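Local coordinates for uncharacterized protein from DUF35 family (Sulfolobus solfataricus, PDB 3IRB) that is of unknown function but binds a zinc ion and may bind acyl-CoA, at residues S48-C53 with E65-K70; C53-V58 with N112-L117. One frame throughout, in Å; residues are numbered along the deposited sequence.

Contact 1. Residues S48-C53 with E65-K70; sequences SKCSKC and EHCFVK. With ZN (zinc ion), chain C.
C67 reaches across from 65-70 to the zinc ion that C50 and C53 also bind. Its SG is anti to the carbonyl carbon (chi1 -60°) and lies 2.3 Å from the zinc, while C50 SG binds at 2.4 Å; C64 supplies the fourth sulfur. Crowded round the metal, C53 CB comes within 3.4 Å of C67 SG. V69 CG2 rests on C50 SG.

K52 is the side chain to follow outward. Its CB lies 3.7 Å from C67 SG, CG looks at the same sulfur from a little farther off, and CD passes C67 CB and then V69 CG1 at 4.2 Å. The chain stays extended beyond CG, and NZ ends on a water that donates to C67 O, tying the two segments together at their exposed side. A second water does the same for the backbones, accepting from S51 N and donating to K70 O.

Within 48-53, C53 N donates to C50 SG at 3.6 Å and K52 N does so weakly, which would probably ease the negative charge on the thiolate. F68 and V69 form a G1 beta bulge opposite C64. Two CxxC pairs on one zinc, C50/C53 and C64/C67, fit a rubredoxin-like zinc ribbon.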
# COMPACT_ATOMS: atom_id res chain seq x y z
N SER A 48 6.89 -0.09 -11.07
CA SER A 48 7.34 0.10 -12.44
C SER A 48 8.18 1.36 -12.53
O SER A 48 8.01 2.30 -11.73
CB SER A 48 6.15 0.14 -13.38
OG SER A 48 5.38 1.26 -13.12
N LYS A 49 9.05 1.40 -13.53
CA LYS A 49 10.00 2.50 -13.64
C LYS A 49 9.92 3.11 -15.02
O LYS A 49 10.22 2.43 -16.00
CB LYS A 49 11.42 2.05 -13.33
CG LYS A 49 12.46 3.15 -13.47
CD LYS A 49 13.89 2.65 -13.19
CE LYS A 49 14.84 3.84 -13.03
NZ LYS A 49 16.23 3.42 -12.71
N CYS A 50 9.53 4.37 -15.08
CA CYS A 50 9.50 5.10 -16.35
C CYS A 50 10.92 5.30 -16.86
O CYS A 50 11.80 5.78 -16.16
CB CYS A 50 8.81 6.46 -16.20
SG CYS A 50 8.79 7.44 -17.67
N SER A 51 11.14 4.92 -18.10
CA SER A 51 12.46 5.00 -18.69
C SER A 51 12.81 6.43 -19.05
O SER A 51 13.97 6.76 -19.25
CB SER A 51 12.57 4.10 -19.91
OG SER A 51 12.37 2.75 -19.55
N LYS A 52 11.78 7.28 -19.19
CA LYS A 52 12.02 8.65 -19.63
C LYS A 52 12.40 9.58 -18.48
O LYS A 52 13.28 10.43 -18.66
CB LYS A 52 10.81 9.23 -20.36
CG LYS A 52 11.23 10.44 -21.19
CD LYS A 52 10.28 10.80 -22.30
CE LYS A 52 10.97 11.75 -23.28
NZ LYS A 52 10.00 12.62 -24.02
N CYS A 53 11.78 9.40 -17.32
CA CYS A 53 12.11 10.26 -16.16
C CYS A 53 12.70 9.49 -14.99
O CYS A 53 13.13 10.09 -13.99
CB CYS A 53 10.86 11.00 -15.69
SG CYS A 53 9.55 9.92 -15.01
N GLU A 65 2.17 9.67 -16.39
CA GLU A 65 1.44 10.89 -16.79
C GLU A 65 2.34 12.15 -16.78
O GLU A 65 1.98 13.16 -17.39
CB GLU A 65 0.19 11.10 -15.91
CG GLU A 65 -0.63 12.40 -16.18
CD GLU A 65 -1.20 12.56 -17.60
OE1 GLU A 65 -1.07 11.66 -18.45
OE2 GLU A 65 -1.81 13.62 -17.86
N HIS A 66 3.50 12.08 -16.12
CA HIS A 66 4.51 13.15 -16.16
C HIS A 66 5.13 13.27 -17.53
O HIS A 66 5.26 14.38 -18.05
CB HIS A 66 5.60 12.92 -15.13
CG HIS A 66 5.09 12.96 -13.73
ND1 HIS A 66 5.16 11.89 -12.87
CD2 HIS A 66 4.48 13.96 -13.04
CE1 HIS A 66 4.62 12.22 -11.71
NE2 HIS A 66 4.20 13.47 -11.78
N CYS A 67 5.50 12.14 -18.13
CA CYS A 67 6.15 12.11 -19.44
C CYS A 67 5.22 11.84 -20.62
O CYS A 67 5.63 12.02 -21.75
CB CYS A 67 7.23 11.02 -19.46
SG CYS A 67 8.54 11.24 -18.23
N PHE A 68 3.99 11.38 -20.35
CA PHE A 68 3.03 10.96 -21.39
C PHE A 68 3.53 9.79 -22.24
O PHE A 68 3.47 9.85 -23.46
CB PHE A 68 2.62 12.14 -22.29
CG PHE A 68 2.23 13.35 -21.51
CD1 PHE A 68 1.11 13.34 -20.69
CD2 PHE A 68 3.01 14.51 -21.57
CE1 PHE A 68 0.76 14.46 -19.95
CE2 PHE A 68 2.66 15.63 -20.83
CZ PHE A 68 1.53 15.60 -20.02
N VAL A 69 4.07 8.76 -21.58
CA VAL A 69 4.63 7.60 -22.24
C VAL A 69 4.30 6.34 -21.45
O VAL A 69 4.11 6.37 -20.21
CB VAL A 69 6.17 7.67 -22.38
CG1 VAL A 69 6.61 8.87 -23.22
CG2 VAL A 69 6.81 7.70 -21.04
N LYS A 70 4.21 5.25 -22.19
CA LYS A 70 4.04 3.91 -21.65
C LYS A 70 5.26 3.52 -20.77
O LYS A 70 6.41 3.89 -21.08
CB LYS A 70 3.88 2.91 -22.82
CG LYS A 70 2.88 1.80 -22.58
CD LYS A 70 3.42 0.65 -21.74
CE LYS A 70 2.30 -0.20 -21.14
ZN ZN C . 8.14 9.52 -16.78
O HOH W 1 8.71 4.79 -19.83
O HOH W 2 7.75 13.47 -22.42

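Contact 2. Residues C53-V58 with N112-L117; sequences CGRIFV and NIEGGL. With ZN (zinc ion), chain C.
R55 NE makes a salt bridge with E114 OE2 (3.2 Å), a bent bond, in one of the two conformers deposited for E114. E114 bends at chi2 (-133°), bringing its CD near the extended R55 chain. The oxygen sits at the guanidinium edge, in its plane, but the N-H meets the carboxylate from above, 57° out of that plane, and the two flat groups stand 84° apart. R55 NH1, also in plane, gives a hydrogen bond of 3.2 Å to C53 SG, so the guanidinium links a zinc ligand to E114; R55 N also reaches that sulfur. An alanine here would probably leave E114 OE2 without its charge partner and C53 SG without its NH1 donor, though the backbone N-H would remain.

Backbone bonds make a short parallel ladder. E114 N donates to I56 O (2.8 Å), V58 N donates to E114 O (3.0 Å), and a weak bond runs from G116 N to V58 O. One water bridges I56 N and N112 O.

Apolar contacts lie alongside. I113 CG2 packs on V58 CG1 at 3.6 Å, while its CG1 touches I56 CG2. On the face carrying F57 and E114, the two side chains run side by side, F57 CD1 3.9 Å from E114 CB.

Strand 56-58 pairs with 46-49, antiparallel, and with 114-123, parallel, the second pairing joining zinc ribbon to OB-fold domain. I56 touches V75 and F57 touches I71, both of strand 69-76; on the OB-fold side R109 bonds to I113 O and G115 O.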
# COMPACT_ATOMS: atom_id res chain seq x y z
N CYS A 53 11.78 9.40 -17.32
CA CYS A 53 12.11 10.26 -16.16
C CYS A 53 12.70 9.49 -14.99
O CYS A 53 13.13 10.09 -13.99
CB CYS A 53 10.86 11.00 -15.69
SG CYS A 53 9.55 9.92 -15.01
N GLY A 54 12.72 8.16 -15.09
CA GLY A 54 13.29 7.35 -14.03
C GLY A 54 12.43 7.22 -12.77
O GLY A 54 12.86 6.58 -11.84
N ARG A 55 11.25 7.84 -12.70
CA ARG A 55 10.36 7.66 -11.54
C ARG A 55 9.96 6.19 -11.39
O ARG A 55 9.62 5.53 -12.39
CB ARG A 55 9.11 8.51 -11.71
CG ARG A 55 9.36 10.01 -11.57
CD ARG A 55 8.04 10.75 -11.72
NE ARG A 55 8.18 12.18 -11.46
CZ ARG A 55 8.62 13.08 -12.34
NH1 ARG A 55 8.99 12.72 -13.57
NH2 ARG A 55 8.70 14.35 -11.97
N ILE A 56 9.94 5.71 -10.14
CA ILE A 56 9.47 4.38 -9.82
C ILE A 56 8.14 4.52 -9.09
O ILE A 56 8.04 5.31 -8.18
CB ILE A 56 10.49 3.64 -8.93
CG1 ILE A 56 11.81 3.44 -9.68
CG2 ILE A 56 9.95 2.29 -8.55
CD1 ILE A 56 12.96 2.88 -8.79
N PHE A 57 7.11 3.80 -9.57
CA PHE A 57 5.76 3.93 -9.05
C PHE A 57 5.37 2.66 -8.34
O PHE A 57 5.64 1.56 -8.82
CB PHE A 57 4.73 4.15 -10.16
CG PHE A 57 4.98 5.37 -10.98
CD1 PHE A 57 4.46 6.60 -10.58
CD2 PHE A 57 5.77 5.31 -12.12
CE1 PHE A 57 4.67 7.74 -11.31
CE2 PHE A 57 6.00 6.46 -12.86
CZ PHE A 57 5.44 7.68 -12.46
N VAL A 58 4.69 2.81 -7.21
CA VAL A 58 4.09 1.67 -6.52
C VAL A 58 2.64 2.06 -6.18
O VAL A 58 2.39 3.19 -5.77
CB VAL A 58 4.89 1.28 -5.26
CG1 VAL A 58 4.78 2.36 -4.14
CG2 VAL A 58 4.49 -0.12 -4.77
N ASN A 112 12.18 7.39 -2.14
CA ASN A 112 12.48 7.70 -3.55
C ASN A 112 11.55 6.99 -4.53
O ASN A 112 11.85 6.93 -5.74
CB ASN A 112 13.95 7.42 -3.88
CG ASN A 112 14.89 8.12 -2.93
OD1 ASN A 112 14.65 9.27 -2.55
ND2 ASN A 112 15.94 7.44 -2.52
N ILE A 113 10.43 6.47 -4.01
CA ILE A 113 9.44 5.81 -4.84
C ILE A 113 8.14 6.60 -4.76
O ILE A 113 7.69 6.97 -3.67
CB ILE A 113 9.25 4.36 -4.39
CG1 ILE A 113 10.50 3.57 -4.80
CG2 ILE A 113 8.00 3.74 -5.02
CD1 ILE A 113 10.83 2.44 -3.87
N GLU A 114 7.54 6.85 -5.93
CA GLU A 114 6.26 7.55 -6.00
C GLU A 114 5.08 6.63 -5.65
O GLU A 114 5.10 5.44 -5.93
CB GLU A 114 6.04 8.19 -7.38
CG GLU A 114 7.10 9.25 -7.71
CD GLU A 114 6.54 10.57 -8.27
OE1 GLU A 114 5.31 10.68 -8.51
OE2 GLU A 114 7.34 11.50 -8.48
N GLY A 115 4.07 7.22 -5.03
CA GLY A 115 2.88 6.49 -4.58
C GLY A 115 3.18 5.85 -3.25
O GLY A 115 4.03 6.29 -2.50
N GLY A 116 2.50 4.76 -2.98
CA GLY A 116 2.53 4.15 -1.67
C GLY A 116 1.42 3.14 -1.59
O GLY A 116 0.73 2.92 -2.57
N LEU A 117 1.25 2.55 -0.41
CA LEU A 117 0.30 1.51 -0.22
C LEU A 117 -0.56 1.89 0.98
O LEU A 117 -0.03 2.16 2.06
CB LEU A 117 1.04 0.20 0.05
CG LEU A 117 1.83 -0.31 -1.15
CD1 LEU A 117 2.62 -1.54 -0.74
CD2 LEU A 117 0.93 -0.59 -2.31
ZN ZN C . 8.14 9.52 -16.78
O HOH W 3 10.71 7.59 -8.10

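How the contacts relate
C53 belongs to both contacts, and the two centres lie about 11 Å apart. In contact 1 its sulfur is one of four zinc ligands; in contact 2 the following residues run from the metal into strand 56-58, which pairs with strand 114-123 of the OB-fold domain. The turn that carries C50 and C53 is closed by probable backbone hydrogen bonds, S48 O to F57 N at 2.8 Å and C50 N to R55 O at 2.9 Å. H66 of contact 1 also packs against contact 2, its ND1 3.3 Å from R55 CD. The zinc site is therefore continuous, through one sheet, with a strand pairing that joins the zinc ribbon to the OB-fold domain.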